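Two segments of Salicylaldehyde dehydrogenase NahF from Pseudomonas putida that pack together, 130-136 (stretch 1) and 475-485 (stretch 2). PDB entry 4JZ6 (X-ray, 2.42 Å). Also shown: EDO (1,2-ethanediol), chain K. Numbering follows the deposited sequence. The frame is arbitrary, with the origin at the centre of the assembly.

Stretch 1 130-136: SLATQIQ
Stretch 2 (475-485) DGRAVIDEFTE

Stretch 1 is irregular: Leu131 (phi/psi -74/-10) leads into a turn closed by Gln134 N to Leu131 O at 2.6 Å, after which Ile135 (-79/87) and Gln136 (-119/157) extend. In stretch 2, Asp475 (63/169) and Gly476 (65/-173) have positive phi; a weakly bonded helix follows at about 479-482, with Ile480 at -63/-45 and Phe483 N to Ile480 O at 3.1 Å. The register sets Leu131 CA 8.3 Å from Arg477 CA and Ile135 CA 6.8 Å from Ile480 CA, so both chains advance in the same sense.

Segments far apart in sequence often meet through a few aliphatic side chains, and this contact is a compact example. Ile480 (chi1 m, chi2 t) points toward stretch 1 and touches both of its main apolar partners. Ile480 CG1 lies 4.0 Å from Leu131 CD1 (m, t), and Ile480 CG2 lies 3.7 Å from Ile135 CG2 (m, t). Ile135 CG2 also lies 3.9 Å from Thr484 CG2. Thr484 (chi1 p) also points toward stretch 1, and Thr484 OG1 donates a hydrogen bond to Ile480 O at 2.9 Å. The two stretches together bury 229 Å², both sides summed, and no hydrogen bond crosses between them. Within stretch 1, Gln134 NE2 donates to Thr133 OG1 at 3.2 Å.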

# COMPACT_ATOMS: atom_id res chain seq x y z
N SER A 130 7.79 -3.67 -22.53
CA SER A 130 9.22 -3.44 -22.36
C SER A 130 9.69 -3.92 -21.00
O SER A 130 10.83 -4.35 -20.85
CB SER A 130 9.55 -1.96 -22.49
OG SER A 130 9.08 -1.44 -23.71
N LEU A 131 8.80 -3.82 -20.01
CA LEU A 131 9.15 -4.11 -18.62
C LEU A 131 9.30 -5.60 -18.33
O LEU A 131 9.77 -5.97 -17.26
CB LEU A 131 8.11 -3.51 -17.67
CG LEU A 131 8.18 -2.00 -17.42
CD1 LEU A 131 7.27 -1.61 -16.26
CD2 LEU A 131 9.61 -1.57 -17.14
N ALA A 132 8.90 -6.43 -19.30
CA ALA A 132 8.86 -7.88 -19.13
C ALA A 132 10.12 -8.47 -18.52
O ALA A 132 10.06 -9.31 -17.62
CB ALA A 132 8.54 -8.55 -20.46
N THR A 133 11.27 -8.03 -19.02
CA THR A 133 12.55 -8.51 -18.52
C THR A 133 13.09 -7.64 -17.38
O THR A 133 14.16 -7.91 -16.83
CB THR A 133 13.60 -8.55 -19.64
OG1 THR A 133 13.83 -7.23 -20.13
CG2 THR A 133 13.11 -9.43 -20.77
N GLN A 134 12.33 -6.60 -17.02
CA GLN A 134 12.80 -5.61 -16.06
C GLN A 134 12.16 -5.76 -14.68
O GLN A 134 12.45 -5.00 -13.77
CB GLN A 134 12.55 -4.20 -16.60
CG GLN A 134 13.32 -3.89 -17.85
CD GLN A 134 14.81 -4.06 -17.65
OE1 GLN A 134 15.43 -3.32 -16.87
NE2 GLN A 134 15.39 -5.04 -18.32
N ILE A 135 11.28 -6.75 -14.54
CA ILE A 135 10.71 -7.05 -13.24
C ILE A 135 11.73 -7.86 -12.45
O ILE A 135 11.72 -9.09 -12.47
CB ILE A 135 9.38 -7.82 -13.38
CG1 ILE A 135 8.38 -7.00 -14.20
CG2 ILE A 135 8.79 -8.14 -12.00
CD1 ILE A 135 7.18 -7.79 -14.69
N GLN A 136 12.61 -7.16 -11.75
CA GLN A 136 13.75 -7.82 -11.13
C GLN A 136 13.80 -7.69 -9.61
O GLN A 136 13.23 -6.77 -9.03
CB GLN A 136 15.04 -7.31 -11.75
CG GLN A 136 15.20 -7.69 -13.22
CD GLN A 136 16.45 -7.11 -13.84
OE1 GLN A 136 16.50 -6.89 -15.05
NE2 GLN A 136 17.46 -6.86 -13.02
N ASP A 475 2.01 3.29 -13.91
CA ASP A 475 3.12 3.78 -14.75
C ASP A 475 4.49 3.80 -14.05
O ASP A 475 4.58 3.63 -12.83
CB ASP A 475 2.81 5.16 -15.33
CG ASP A 475 1.57 5.16 -16.17
OD1 ASP A 475 1.41 4.22 -16.98
OD2 ASP A 475 0.74 6.08 -16.01
N GLY A 476 5.55 4.01 -14.83
CA GLY A 476 6.90 4.04 -14.29
C GLY A 476 7.34 2.71 -13.72
O GLY A 476 6.64 1.70 -13.85
N ARG A 477 8.50 2.68 -13.08
CA ARG A 477 8.96 1.45 -12.46
C ARG A 477 8.13 1.13 -11.22
O ARG A 477 8.01 -0.03 -10.82
CB ARG A 477 10.43 1.55 -12.10
CG ARG A 477 11.38 1.72 -13.28
CD ARG A 477 12.81 1.89 -12.77
NE ARG A 477 13.81 1.98 -13.82
CZ ARG A 477 15.08 2.32 -13.61
NH1 ARG A 477 15.49 2.61 -12.38
NH2 ARG A 477 15.94 2.38 -14.62
N ALA A 478 7.53 2.16 -10.61
CA ALA A 478 6.80 1.99 -9.36
C ALA A 478 5.58 1.06 -9.46
O ALA A 478 5.15 0.47 -8.47
CB ALA A 478 6.38 3.34 -8.81
N VAL A 479 5.03 0.94 -10.66
CA VAL A 479 3.83 0.16 -10.85
C VAL A 479 4.12 -1.34 -10.64
O VAL A 479 3.22 -2.12 -10.33
CB VAL A 479 3.22 0.42 -12.24
CG1 VAL A 479 4.09 -0.18 -13.33
CG2 VAL A 479 1.80 -0.14 -12.33
N ILE A 480 5.38 -1.72 -10.77
CA ILE A 480 5.76 -3.13 -10.67
C ILE A 480 5.47 -3.72 -9.30
O ILE A 480 4.93 -4.82 -9.19
CB ILE A 480 7.25 -3.34 -11.01
CG1 ILE A 480 7.51 -2.96 -12.46
CG2 ILE A 480 7.66 -4.79 -10.76
CD1 ILE A 480 8.97 -3.00 -12.85
N ASP A 481 5.82 -2.98 -8.26
CA ASP A 481 5.57 -3.44 -6.90
C ASP A 481 4.08 -3.62 -6.63
O ASP A 481 3.69 -4.38 -5.75
CB ASP A 481 6.16 -2.45 -5.90
CG ASP A 481 5.91 -2.86 -4.46
OD1 ASP A 481 6.67 -3.70 -3.94
OD2 ASP A 481 4.94 -2.35 -3.86
N GLU A 482 3.26 -2.92 -7.39
CA GLU A 482 1.82 -2.99 -7.20
C GLU A 482 1.26 -4.34 -7.59
O GLU A 482 0.25 -4.79 -7.05
CB GLU A 482 1.12 -1.90 -8.01
CG GLU A 482 1.61 -0.52 -7.68
CD GLU A 482 1.09 -0.04 -6.34
OE1 GLU A 482 0.23 -0.75 -5.75
OE2 GLU A 482 1.54 1.03 -5.88
N PHE A 483 1.91 -5.00 -8.55
CA PHE A 483 1.39 -6.24 -9.09
C PHE A 483 2.41 -7.37 -9.02
O PHE A 483 2.42 -8.26 -9.87
CB PHE A 483 0.90 -6.04 -10.52
CG PHE A 483 -0.08 -4.91 -10.67
CD1 PHE A 483 -1.30 -4.95 -10.02
CD2 PHE A 483 0.23 -3.81 -11.45
CE1 PHE A 483 -2.20 -3.91 -10.15
CE2 PHE A 483 -0.67 -2.76 -11.58
CZ PHE A 483 -1.89 -2.81 -10.93
N THR A 484 3.26 -7.33 -8.00
CA THR A 484 4.20 -8.41 -7.77
C THR A 484 4.24 -8.80 -6.31
O THR A 484 3.95 -7.98 -5.42
CB THR A 484 5.64 -8.06 -8.23
OG1 THR A 484 6.11 -6.89 -7.54
CG2 THR A 484 5.68 -7.84 -9.74
N GLU A 485 4.59 -10.05 -6.06
CA GLU A 485 4.95 -10.48 -4.72
C GLU A 485 6.45 -10.28 -4.60
O GLU A 485 7.20 -10.69 -5.49
CB GLU A 485 4.64 -11.97 -4.50
CG GLU A 485 3.16 -12.33 -4.52
CD GLU A 485 2.36 -11.65 -3.42
OE1 GLU A 485 2.97 -10.98 -2.54
OE2 GLU A 485 1.12 -11.79 -3.43
C1 EDO K . 4.64 -5.61 -0.49
O1 EDO K . 3.26 -5.49 -0.11
C2 EDO K . 5.28 -4.23 -0.58
O2 EDO K . 6.54 -4.29 -1.27